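Local coordinates for periplasmic protein TorT (Vibrio parahaemolyticus, PDB 3O1I) that probably binds trimethylamine N-oxide (TMAO) as a periplasmic solute-binding protein and pairs with the sensor domain of the histidine kinase TorS in signalling, at residues D[202-206]-D[229-233]; D[141-146]-D[173-177]; D[222-228]-D[240-246]. All blocks are in the same frame, centred on the assembly; numbering follows the deposited sequence.

Contact 1 of 3, residues D[202-206]-D[229-233]; sequences AVAIE and SHGVY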
ATOM      1  N   ALA D 202     -23.805  14.962  -0.604  1.00 49.73           N
ATOM      2  CA  ALA D 202     -24.176  13.992   0.401  1.00 50.50           C
ATOM      3  C   ALA D 202     -22.899  13.623   1.128  1.00 50.71           C
ATOM      4  O   ALA D 202     -22.926  13.264   2.304  1.00 52.26           O
ATOM      5  CB  ALA D 202     -24.800  12.765  -0.238  1.00 49.32           C
ATOM      6  N   VAL D 203     -21.782  13.716   0.412  1.00 50.32           N
ATOM      7  CA  VAL D 203     -20.471  13.399   0.967  1.00 48.41           C
ATOM      8  C   VAL D 203     -20.178  14.431   2.055  1.00 45.87           C
ATOM      9  O   VAL D 203     -19.983  14.084   3.221  1.00 44.36           O
ATOM     10  CB  VAL D 203     -19.367  13.440  -0.154  1.00 50.22           C
ATOM     11  CG1 VAL D 203     -17.962  13.321   0.443  1.00 46.99           C
ATOM     12  CG2 VAL D 203     -19.607  12.307  -1.138  1.00 50.96           C
ATOM     13  N   ALA D 204     -20.172  15.700   1.675  1.00 42.44           N
ATOM     14  CA  ALA D 204     -19.911  16.750   2.642  1.00 44.15           C
ATOM     15  C   ALA D 204     -20.798  16.566   3.880  1.00 46.05           C
ATOM     16  O   ALA D 204     -20.292  16.348   4.988  1.00 46.03           O
ATOM     17  CB  ALA D 204     -20.156  18.108   2.012  1.00 42.49           C
ATOM     18  N   ILE D 205     -22.117  16.636   3.685  1.00 46.51           N
ATOM     19  CA  ILE D 205     -23.058  16.492   4.786  1.00 45.67           C
ATOM     20  C   ILE D 205     -22.772  15.265   5.641  1.00 46.29           C
ATOM     21  O   ILE D 205     -22.721  15.382   6.859  1.00 49.29           O
ATOM     22  CB  ILE D 205     -24.552  16.487   4.289  1.00 46.16           C
ATOM     23  CG1 ILE D 205     -25.101  17.918   4.274  1.00 43.75           C
ATOM     24  CG2 ILE D 205     -25.441  15.612   5.198  1.00 41.99           C
ATOM     25  CD1 ILE D 205     -24.475  18.832   3.239  1.00 46.42           C
ATOM     26  N   GLU D 206     -22.567  14.097   5.044  1.00 45.50           N
ATOM     27  CA  GLU D 206     -22.284  12.921   5.875  1.00 48.48           C
ATOM     28  C   GLU D 206     -21.134  13.187   6.866  1.00 49.64           C
ATOM     29  O   GLU D 206     -21.221  12.838   8.053  1.00 47.85           O
ATOM     30  CB  GLU D 206     -21.930  11.722   5.005  1.00 49.79           C
ATOM     31  CG  GLU D 206     -23.101  11.103   4.291  1.00 52.59           C
ATOM     32  CD  GLU D 206     -22.663  10.030   3.320  1.00 55.37           C
ATOM     33  OE1 GLU D 206     -21.792  10.327   2.476  1.00 59.92           O
ATOM     34  OE2 GLU D 206     -23.180   8.897   3.392  1.00 54.92           O
ATOM     35  N   SER D 229     -28.574  10.133  -0.074  1.00 52.01           N
ATOM     36  CA  SER D 229     -27.718   8.955   0.011  1.00 51.37           C
ATOM     37  C   SER D 229     -28.095   8.208   1.279  1.00 50.66           C
ATOM     38  O   SER D 229     -28.704   8.777   2.168  1.00 51.60           O
ATOM     39  CB  SER D 229     -26.239   9.365   0.057  1.00 52.21           C
ATOM     40  OG  SER D 229     -25.920  10.143   1.200  1.00 53.80           O
ATOM     41  N   HIS D 230     -27.743   6.937   1.372  1.00 51.15           N
ATOM     42  CA  HIS D 230     -28.095   6.164   2.555  1.00 52.99           C
ATOM     43  C   HIS D 230     -27.613   6.810   3.844  1.00 54.26           C
ATOM     44  O   HIS D 230     -28.109   6.501   4.925  1.00 56.28           O
ATOM     45  CB  HIS D 230     -27.524   4.749   2.468  1.00 53.81           C
ATOM     46  CG  HIS D 230     -28.025   3.963   1.298  1.00 56.13           C
ATOM     47  ND1 HIS D 230     -28.605   2.718   1.432  1.00 56.57           N
ATOM     48  CD2 HIS D 230     -28.015   4.232  -0.029  1.00 56.06           C
ATOM     49  CE1 HIS D 230     -28.930   2.255   0.237  1.00 56.67           C
ATOM     50  NE2 HIS D 230     -28.582   3.152  -0.667  1.00 57.53           N
ATOM     51  N   GLY D 231     -26.643   7.707   3.735  1.00 54.69           N
ATOM     52  CA  GLY D 231     -26.124   8.351   4.926  1.00 54.23           C
ATOM     53  C   GLY D 231     -26.924   9.584   5.254  1.00 53.71           C
ATOM     54  O   GLY D 231     -27.314   9.793   6.404  1.00 53.92           O
ATOM     55  N   VAL D 232     -27.157  10.406   4.234  1.00 53.97           N
ATOM     56  CA  VAL D 232     -27.941  11.629   4.394  1.00 54.47           C
ATOM     57  C   VAL D 232     -29.369  11.261   4.812  1.00 55.63           C
ATOM     58  O   VAL D 232     -30.037  12.030   5.491  1.00 55.68           O
ATOM     59  CB  VAL D 232     -27.962  12.459   3.093  1.00 52.61           C
ATOM     60  CG1 VAL D 232     -28.905  13.642   3.232  1.00 51.32           C
ATOM     61  CG2 VAL D 232     -26.554  12.952   2.787  1.00 50.85           C
ATOM     62  N   TYR D 233     -29.823  10.076   4.410  1.00 57.45           N
ATOM     63  CA  TYR D 233     -31.151   9.602   4.779  1.00 57.56           C
ATOM     64  C   TYR D 233     -31.174   9.320   6.277  1.00 58.10           C
ATOM     65  O   TYR D 233     -31.985   9.900   6.994  1.00 60.79           O
ATOM     66  CB  TYR D 233     -31.518   8.328   4.016  1.00 56.88           C
ATOM     67  CG  TYR D 233     -32.777   7.661   4.530  1.00 57.09           C
ATOM     68  CD1 TYR D 233     -34.048   8.211   4.288  1.00 56.99           C
ATOM     69  CD2 TYR D 233     -32.700   6.488   5.284  1.00 57.06           C
ATOM     70  CE1 TYR D 233     -35.209   7.600   4.787  1.00 55.99           C
ATOM     71  CE2 TYR D 233     -33.842   5.873   5.785  1.00 56.61           C
ATOM     72  CZ  TYR D 233     -35.090   6.427   5.536  1.00 58.18           C
ATOM     73  OH  TYR D 233     -36.197   5.781   6.042  1.00 57.94           O
TER
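Val232 lays its CG2 methyl over the first turn of helix 202-214, 3.5 Å from Ala202 CB and 3.8 Å from Ile205 CG2. A small residue suits position 202, because its methyl must fit beside Val232 and also beside the hydroxyl of Ser229, with Ala202 CB 3.2 Å from Ser229 OG. Ser229 is the N-cap of helix 230-236: its OG accepts a hydrogen bond from Val232 N at 3.3 Å, satisfying an amide that has no helical carbonyl before it. Glu206 reaches across the same start of helix 230-236, its OE2 3.4 Å from Gly231 CA and 3.7 Å from Ser229 OG; a CB on Gly231 would collide with that carboxylate, so glycine fits here. No hydrogen bond joins the two segments, and the contact rests on close packing of helix starts. His230 turns away from it, its N bonded to Ser18 OG in the other lobe and its side chain packed on Ala128 of the TorS chain. Helix 202-214 starts right after strand 197-200, and helix 230-236 a short loop after strand 222-225 of the same parallel sheet; Ile205 and Val232 both pack on Ser225 of that strand.

Contact 2 of 3, residues D[141-146]-D[173-177]; sequences LLLGPR and FWADN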
ATOM      1  N   LEU D 141     -21.286  26.926   1.589  1.00 62.03           N
ATOM      2  CA  LEU D 141     -21.462  26.017   0.453  1.00 61.15           C
ATOM      3  C   LEU D 141     -20.352  24.999   0.217  1.00 59.27           C
ATOM      4  O   LEU D 141     -19.251  25.367  -0.142  1.00 58.29           O
ATOM      5  CB  LEU D 141     -21.662  26.825  -0.840  1.00 61.62           C
ATOM      6  CG  LEU D 141     -23.079  27.311  -1.171  1.00 61.16           C
ATOM      7  CD1 LEU D 141     -23.044  28.300  -2.337  1.00 60.48           C
ATOM      8  CD2 LEU D 141     -23.941  26.108  -1.513  1.00 59.19           C
ATOM      9  N   LEU D 142     -20.653  23.719   0.407  1.00 59.10           N
ATOM     10  CA  LEU D 142     -19.674  22.657   0.175  1.00 60.72           C
ATOM     11  C   LEU D 142     -20.262  21.667  -0.827  1.00 62.23           C
ATOM     12  O   LEU D 142     -20.553  20.517  -0.501  1.00 62.35           O
ATOM     13  CB  LEU D 142     -19.326  21.934   1.478  1.00 58.46           C
ATOM     14  CG  LEU D 142     -18.813  22.794   2.640  1.00 57.65           C
ATOM     15  CD1 LEU D 142     -18.384  21.870   3.766  1.00 55.60           C
ATOM     16  CD2 LEU D 142     -17.657  23.673   2.198  1.00 54.75           C
ATOM     17  N   LEU D 143     -20.417  22.133  -2.058  1.00 64.63           N
ATOM     18  CA  LEU D 143     -21.002  21.352  -3.136  1.00 67.95           C
ATOM     19  C   LEU D 143     -20.161  20.198  -3.655  1.00 71.29           C
ATOM     20  O   LEU D 143     -20.610  19.053  -3.651  1.00 71.25           O
ATOM     21  CB  LEU D 143     -21.369  22.293  -4.280  1.00 66.80           C
ATOM     22  CG  LEU D 143     -22.313  23.400  -3.796  1.00 65.38           C
ATOM     23  CD1 LEU D 143     -22.610  24.380  -4.929  1.00 64.46           C
ATOM     24  CD2 LEU D 143     -23.587  22.760  -3.251  1.00 63.01           C
ATOM     25  N   GLY D 144     -18.948  20.490  -4.109  1.00 75.13           N
ATOM     26  CA  GLY D 144     -18.096  19.431  -4.617  1.00 79.54           C
ATOM     27  C   GLY D 144     -16.978  19.963  -5.487  1.00 83.18           C
ATOM     28  O   GLY D 144     -16.519  21.087  -5.277  1.00 84.24           O
ATOM     29  N   PRO D 145     -16.521  19.182  -6.480  1.00 85.75           N
ATOM     30  CA  PRO D 145     -15.439  19.591  -7.383  1.00 89.05           C
ATOM     31  C   PRO D 145     -15.689  20.873  -8.199  1.00 92.95           C
ATOM     32  O   PRO D 145     -16.067  21.907  -7.651  1.00 92.23           O
ATOM     33  CB  PRO D 145     -15.233  18.344  -8.250  1.00 87.09           C
ATOM     34  CG  PRO D 145     -16.570  17.679  -8.221  1.00 86.14           C
ATOM     35  CD  PRO D 145     -16.982  17.820  -6.795  1.00 85.17           C
ATOM     36  N   ARG D 146     -15.456  20.803  -9.506  1.00 98.83           N
ATOM     37  CA  ARG D 146     -15.648  21.953 -10.386  1.00103.90           C
ATOM     38  C   ARG D 146     -16.151  21.563 -11.772  1.00106.29           C
ATOM     39  O   ARG D 146     -15.782  22.180 -12.772  1.00105.61           O
ATOM     40  CB  ARG D 146     -14.349  22.746 -10.524  1.00105.81           C
ATOM     41  CG  ARG D 146     -14.092  23.755  -9.412  1.00108.87           C
ATOM     42  CD  ARG D 146     -15.042  24.956  -9.501  1.00112.10           C
ATOM     43  NE  ARG D 146     -14.958  25.641 -10.794  1.00114.92           N
ATOM     44  CZ  ARG D 146     -15.585  26.778 -11.091  1.00116.12           C
ATOM     45  NH1 ARG D 146     -16.352  27.380 -10.188  1.00117.13           N
ATOM     46  NH2 ARG D 146     -15.453  27.314 -12.297  1.00115.70           N
ATOM     47  N   PHE D 173     -16.521  26.302  -0.657  1.00 72.34           N
ATOM     48  CA  PHE D 173     -15.297  25.528  -0.775  1.00 71.62           C
ATOM     49  C   PHE D 173     -15.462  24.346  -1.711  1.00 70.67           C
ATOM     50  O   PHE D 173     -16.335  23.504  -1.530  1.00 69.20           O
ATOM     51  CB  PHE D 173     -14.831  25.047   0.604  1.00 72.74           C
ATOM     52  CG  PHE D 173     -14.609  26.160   1.580  1.00 74.26           C
ATOM     53  CD1 PHE D 173     -15.624  26.558   2.443  1.00 74.28           C
ATOM     54  CD2 PHE D 173     -13.423  26.881   1.569  1.00 74.43           C
ATOM     55  CE1 PHE D 173     -15.460  27.655   3.278  1.00 73.56           C
ATOM     56  CE2 PHE D 173     -13.252  27.981   2.401  1.00 74.33           C
ATOM     57  CZ  PHE D 173     -14.273  28.370   3.253  1.00 73.85           C
ATOM     58  N   TRP D 174     -14.597  24.289  -2.712  1.00 70.84           N
ATOM     59  CA  TRP D 174     -14.634  23.222  -3.689  1.00 70.97           C
ATOM     60  C   TRP D 174     -13.573  22.174  -3.382  1.00 69.80           C
ATOM     61  O   TRP D 174     -12.530  22.478  -2.816  1.00 69.80           O
ATOM     62  CB  TRP D 174     -14.418  23.806  -5.080  1.00 73.79           C
ATOM     63  CG  TRP D 174     -15.268  25.006  -5.339  1.00 76.87           C
ATOM     64  CD1 TRP D 174     -14.904  26.320  -5.210  1.00 77.49           C
ATOM     65  CD2 TRP D 174     -16.645  25.005  -5.723  1.00 78.89           C
ATOM     66  NE1 TRP D 174     -15.974  27.137  -5.488  1.00 79.33           N
ATOM     67  CE2 TRP D 174     -17.056  26.358  -5.804  1.00 80.17           C
ATOM     68  CE3 TRP D 174     -17.575  23.995  -6.005  1.00 79.69           C
ATOM     69  CZ2 TRP D 174     -18.365  26.726  -6.158  1.00 80.71           C
ATOM     70  CZ3 TRP D 174     -18.874  24.362  -6.356  1.00 81.16           C
ATOM     71  CH2 TRP D 174     -19.256  25.717  -6.429  1.00 80.48           C
ATOM     72  N   ALA D 175     -13.852  20.936  -3.761  1.00 68.22           N
ATOM     73  CA  ALA D 175     -12.940  19.832  -3.534  1.00 67.73           C
ATOM     74  C   ALA D 175     -13.631  18.579  -4.012  1.00 68.24           C
ATOM     75  O   ALA D 175     -14.849  18.478  -3.952  1.00 69.26           O
ATOM     76  CB  ALA D 175     -12.620  19.709  -2.065  1.00 65.93           C
ATOM     77  N   ASP D 176     -12.857  17.612  -4.475  1.00 69.06           N
ATOM     78  CA  ASP D 176     -13.444  16.377  -4.959  1.00 71.07           C
ATOM     79  C   ASP D 176     -14.356  15.746  -3.901  1.00 71.14           C
ATOM     80  O   ASP D 176     -14.254  16.047  -2.712  1.00 71.07           O
ATOM     81  CB  ASP D 176     -12.329  15.419  -5.373  1.00 73.19           C
ATOM     82  CG  ASP D 176     -11.332  16.068  -6.332  1.00 75.64           C
ATOM     83  OD1 ASP D 176     -11.760  16.637  -7.363  1.00 75.03           O
ATOM     84  OD2 ASP D 176     -10.115  16.009  -6.060  1.00 77.02           O
ATOM     85  N   ASN D 177     -15.258  14.873  -4.326  1.00 71.46           N
ATOM     86  CA  ASN D 177     -16.162  14.268  -3.365  1.00 71.73           C
ATOM     87  C   ASN D 177     -15.592  13.060  -2.657  1.00 69.52           C
ATOM     88  O   ASN D 177     -16.105  11.950  -2.756  1.00 69.26           O
ATOM     89  CB  ASN D 177     -17.506  13.931  -4.019  1.00 74.74           C
ATOM     90  CG  ASN D 177     -18.270  15.180  -4.440  1.00 77.92           C
ATOM     91  OD1 ASN D 177     -18.394  16.142  -3.669  1.00 76.79           O
ATOM     92  ND2 ASN D 177     -18.786  15.172  -5.667  1.00 79.86           N
TER
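This is a contact between the end of strand 137-142, with the loop after it, and the loop that follows strand 167-172; it prolongs the pairing of these parallel neighbours past their C-terminal ends. Their beta-alpha-beta unit, with helix 152-163 between, is part of the alternating alpha/beta lobe of a periplasmic binding protein. Phe173 N donates to Leu141 O at 2.9 Å and Ala175 N to Gly144 O at 3.1 Å, so the backbones stay together after regular strand structure has ended. Between these bonds Leu142 CD2 sits 3.5 Å from Phe173 CB, a branched apolar side chain filling the space beside the ring. Trp174 folds its large indole across the other loop: Leu143 CB is 3.8 Å from its CZ3, Gly144 O lies at the ring edge 3.2 Å from CE3, and Arg146 CD covers one face, 4.2 Å from the centroid of the five-membered ring. Gly144 has backbone angles that a side chain would not tolerate, and a CB there would also strike Pro145 CD and Asn177 OD1. The rigid ring of Pro145, with no N-H to place, packs on 175-177, its CD 3.4 Å from Asn177 ND2. The Arg146 guanidinium is far for a cation-pi interaction, at most weakly attractive, so the contact depends on main-chain hydrogen bonds, CH-pi and apolar packing rather than on charge.

Contact 3 of 3, residues D[222-228]-D[240-246]; sequences GLVSVYL and KVLFAPT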
ATOM      1  N   GLY D 222     -26.918  23.871  10.873  1.00 69.09           N
ATOM      2  CA  GLY D 222     -27.907  23.042  10.202  1.00 66.76           C
ATOM      3  C   GLY D 222     -27.402  22.490   8.885  1.00 65.42           C
ATOM      4  O   GLY D 222     -26.866  23.238   8.064  1.00 65.02           O
ATOM      5  N   LEU D 223     -27.588  21.183   8.679  1.00 63.73           N
ATOM      6  CA  LEU D 223     -27.134  20.498   7.466  1.00 60.14           C
ATOM      7  C   LEU D 223     -28.208  20.321   6.386  1.00 59.77           C
ATOM      8  O   LEU D 223     -29.278  19.762   6.632  1.00 59.29           O
ATOM      9  CB  LEU D 223     -26.554  19.136   7.842  1.00 56.80           C
ATOM     10  CG  LEU D 223     -25.550  19.200   8.997  1.00 54.58           C
ATOM     11  CD1 LEU D 223     -24.978  17.813   9.262  1.00 52.55           C
ATOM     12  CD2 LEU D 223     -24.451  20.213   8.667  1.00 53.90           C
ATOM     13  N   VAL D 224     -27.897  20.797   5.184  1.00 59.76           N
ATOM     14  CA  VAL D 224     -28.796  20.716   4.041  1.00 58.67           C
ATOM     15  C   VAL D 224     -28.063  20.079   2.861  1.00 58.79           C
ATOM     16  O   VAL D 224     -27.115  20.663   2.329  1.00 59.65           O
ATOM     17  CB  VAL D 224     -29.289  22.129   3.646  1.00 58.29           C
ATOM     18  CG1 VAL D 224     -30.047  22.090   2.330  1.00 57.87           C
ATOM     19  CG2 VAL D 224     -30.176  22.685   4.742  1.00 57.00           C
ATOM     20  N   SER D 225     -28.515  18.889   2.465  1.00 57.79           N
ATOM     21  CA  SER D 225     -27.938  18.126   1.351  1.00 58.22           C
ATOM     22  C   SER D 225     -28.408  18.638  -0.012  1.00 57.31           C
ATOM     23  O   SER D 225     -29.467  19.254  -0.108  1.00 58.32           O
ATOM     24  CB  SER D 225     -28.348  16.657   1.487  1.00 58.90           C
ATOM     25  OG  SER D 225     -27.239  15.782   1.376  1.00 60.09           O
ATOM     26  N   VAL D 226     -27.634  18.378  -1.064  1.00 55.59           N
ATOM     27  CA  VAL D 226     -28.031  18.801  -2.404  1.00 54.29           C
ATOM     28  C   VAL D 226     -28.557  17.581  -3.166  1.00 53.94           C
ATOM     29  O   VAL D 226     -28.982  17.685  -4.323  1.00 52.66           O
ATOM     30  CB  VAL D 226     -26.865  19.441  -3.162  1.00 56.18           C
ATOM     31  CG1 VAL D 226     -27.333  19.991  -4.502  1.00 58.22           C
ATOM     32  CG2 VAL D 226     -26.292  20.568  -2.337  1.00 60.36           C
ATOM     33  N   TYR D 227     -28.523  16.424  -2.498  1.00 52.99           N
ATOM     34  CA  TYR D 227     -29.042  15.161  -3.041  1.00 52.28           C
ATOM     35  C   TYR D 227     -29.083  14.136  -1.913  1.00 52.28           C
ATOM     36  O   TYR D 227     -28.622  14.423  -0.814  1.00 52.63           O
ATOM     37  CB  TYR D 227     -28.219  14.660  -4.250  1.00 51.54           C
ATOM     38  CG  TYR D 227     -26.799  14.195  -3.983  1.00 50.48           C
ATOM     39  CD1 TYR D 227     -26.535  12.864  -3.646  1.00 50.06           C
ATOM     40  CD2 TYR D 227     -25.715  15.079  -4.094  1.00 48.85           C
ATOM     41  CE1 TYR D 227     -25.230  12.422  -3.427  1.00 50.35           C
ATOM     42  CE2 TYR D 227     -24.406  14.648  -3.874  1.00 48.36           C
ATOM     43  CZ  TYR D 227     -24.170  13.319  -3.535  1.00 50.57           C
ATOM     44  OH  TYR D 227     -22.890  12.883  -3.228  1.00 51.09           O
ATOM     45  N   LEU D 228     -29.634  12.954  -2.164  1.00 52.37           N
ATOM     46  CA  LEU D 228     -29.754  11.960  -1.102  1.00 52.74           C
ATOM     47  C   LEU D 228     -28.828  10.766  -1.215  1.00 53.20           C
ATOM     48  O   LEU D 228     -28.374  10.418  -2.304  1.00 55.13           O
ATOM     49  CB  LEU D 228     -31.200  11.447  -1.031  1.00 53.88           C
ATOM     50  CG  LEU D 228     -31.459  10.394   0.052  1.00 54.63           C
ATOM     51  CD1 LEU D 228     -31.568  11.070   1.408  1.00 54.87           C
ATOM     52  CD2 LEU D 228     -32.715   9.639  -0.253  1.00 53.84           C
ATOM     53  N   LYS D 240     -30.482  14.778  12.387  1.00 63.78           N
ATOM     54  CA  LYS D 240     -29.094  15.175  12.261  1.00 61.69           C
ATOM     55  C   LYS D 240     -28.973  15.967  10.963  1.00 61.68           C
ATOM     56  O   LYS D 240     -28.005  16.697  10.752  1.00 62.28           O
ATOM     57  CB  LYS D 240     -28.203  13.942  12.247  1.00 60.39           C
ATOM     58  CG  LYS D 240     -28.349  13.067  13.494  1.00 58.26           C
ATOM     59  CD  LYS D 240     -27.952  13.812  14.764  1.00 55.15           C
ATOM     60  CE  LYS D 240     -27.823  12.853  15.940  1.00 54.20           C
ATOM     61  NZ  LYS D 240     -27.194  13.494  17.126  1.00 53.12           N
ATOM     62  N   VAL D 241     -29.976  15.829  10.098  1.00 61.58           N
ATOM     63  CA  VAL D 241     -30.007  16.552   8.826  1.00 62.06           C
ATOM     64  C   VAL D 241     -31.355  17.264   8.718  1.00 61.13           C
ATOM     65  O   VAL D 241     -32.364  16.753   9.180  1.00 61.58           O
ATOM     66  CB  VAL D 241     -29.848  15.593   7.599  1.00 62.24           C
ATOM     67  CG1 VAL D 241     -29.753  16.409   6.319  1.00 62.74           C
ATOM     68  CG2 VAL D 241     -28.608  14.731   7.749  1.00 59.68           C
ATOM     69  N   LEU D 242     -31.382  18.441   8.113  1.00 60.93           N
ATOM     70  CA  LEU D 242     -32.640  19.157   7.992  1.00 61.86           C
ATOM     71  C   LEU D 242     -33.401  18.805   6.727  1.00 63.90           C
ATOM     72  O   LEU D 242     -34.479  18.211   6.780  1.00 64.34           O
ATOM     73  CB  LEU D 242     -32.403  20.667   8.031  1.00 60.21           C
ATOM     74  CG  LEU D 242     -31.751  21.152   9.326  1.00 60.33           C
ATOM     75  CD1 LEU D 242     -31.608  22.652   9.305  1.00 58.63           C
ATOM     76  CD2 LEU D 242     -32.593  20.709  10.510  1.00 59.18           C
ATOM     77  N   PHE D 243     -32.831  19.169   5.588  1.00 66.14           N
ATOM     78  CA  PHE D 243     -33.464  18.925   4.300  1.00 67.55           C
ATOM     79  C   PHE D 243     -32.619  18.035   3.383  1.00 67.92           C
ATOM     80  O   PHE D 243     -31.527  17.610   3.758  1.00 68.24           O
ATOM     81  CB  PHE D 243     -33.740  20.277   3.641  1.00 67.95           C
ATOM     82  CG  PHE D 243     -34.376  20.173   2.299  1.00 70.07           C
ATOM     83  CD1 PHE D 243     -35.529  19.423   2.123  1.00 70.36           C
ATOM     84  CD2 PHE D 243     -33.818  20.820   1.204  1.00 70.91           C
ATOM     85  CE1 PHE D 243     -36.103  19.294   0.869  1.00 72.11           C
ATOM     86  CE2 PHE D 243     -34.383  20.699  -0.053  1.00 71.41           C
ATOM     87  CZ  PHE D 243     -35.532  19.942  -0.223  1.00 72.28           C
ATOM     88  N   ALA D 244     -33.145  17.747   2.193  1.00 68.09           N
ATOM     89  CA  ALA D 244     -32.468  16.917   1.199  1.00 67.74           C
ATOM     90  C   ALA D 244     -33.410  16.534   0.056  1.00 68.54           C
ATOM     91  O   ALA D 244     -34.348  15.751   0.241  1.00 68.56           O
ATOM     92  CB  ALA D 244     -31.914  15.654   1.843  1.00 66.63           C
ATOM     93  N   PRO D 245     -33.180  17.093  -1.142  1.00 67.92           N
ATOM     94  CA  PRO D 245     -34.034  16.766  -2.283  1.00 67.57           C
ATOM     95  C   PRO D 245     -33.656  15.404  -2.852  1.00 68.44           C
ATOM     96  O   PRO D 245     -32.506  15.192  -3.208  1.00 69.54           O
ATOM     97  CB  PRO D 245     -33.725  17.885  -3.269  1.00 67.26           C
ATOM     98  CG  PRO D 245     -32.279  18.151  -3.011  1.00 65.76           C
ATOM     99  CD  PRO D 245     -32.250  18.183  -1.494  1.00 67.48           C
ATOM    100  N   THR D 246     -34.612  14.484  -2.943  1.00 69.32           N
ATOM    101  CA  THR D 246     -34.337  13.159  -3.495  1.00 70.09           C
ATOM    102  C   THR D 246     -34.759  13.094  -4.958  1.00 70.49           C
ATOM    103  O   THR D 246     -35.921  13.359  -5.276  1.00 70.46           O
ATOM    104  CB  THR D 246     -35.114  12.074  -2.756  1.00 70.54           C
ATOM    105  OG1 THR D 246     -34.885  10.809  -3.386  1.00 71.18           O
ATOM    106  CG2 THR D 246     -36.591  12.373  -2.803  1.00 72.28           C
TER
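Leu223, Val224, Leu242 and Phe243 form the apolar centre, in which Val224 CG1 meets the ring edge 4.1 Å from Phe243 CD2 and Leu223 CB lies 4.5 Å from Val241 CG1. In this alpha/beta lobe of periplasmic binding protein type, the chain leaves strand 222-225, passes through helix 230-236 and returns as 240-246, running roughly in the same sense with the end-to-end directions 38° apart. The Phe243 ring also meets Tyr125 of helix 116-127, with nearly parallel planes. Leu242 CD1 comes 3.8 Å from Gly222 CA, where a CB would clash; glycine therefore admits the leucine. Ser225 and Ala244 are small enough to bring their backbones close, CB to CB 3.7 Å. Pro245 has no amide hydrogen to offer, and its CD instead packs 3.3 Å from Ser225 O. A single backbone hydrogen bond crosses between the segments, Leu242 N to Leu223 O at 2.9 Å. Farther out, Thr246 OG1 hydrogen-bonds to Ser293 OG, while Lys240 NZ reaches a long, weak ion pair with Glu154 of the TorS chain. At the end of the strand, Ser225 OG donates to Tyr227 O at 2.9 Å, across the start of the turn.

Contacts 1 and 3 are the close pair, their centres about 8 Å apart and their segments alternating along the chain; Ile205 CD1 touches Val224 O at 3.3 Å. Contact 2 comes earlier, its centre about 14 Å from that of contact 1 and 16 Å from that of contact 3. It meets contact 1 where Ala204 CB packs 3.5 Å from Leu142 O. Strands 137-142 and 222-225 belong to one four-stranded parallel sheet, so contacts 2 and 3 both reach it. TorS touches contacts 1 and 3 but not contact 2. In this family the ligand cleft lies between the lobes, probably near these C-terminal strand ends; the structure is ligand-free and identifies no ligand-binding residue here.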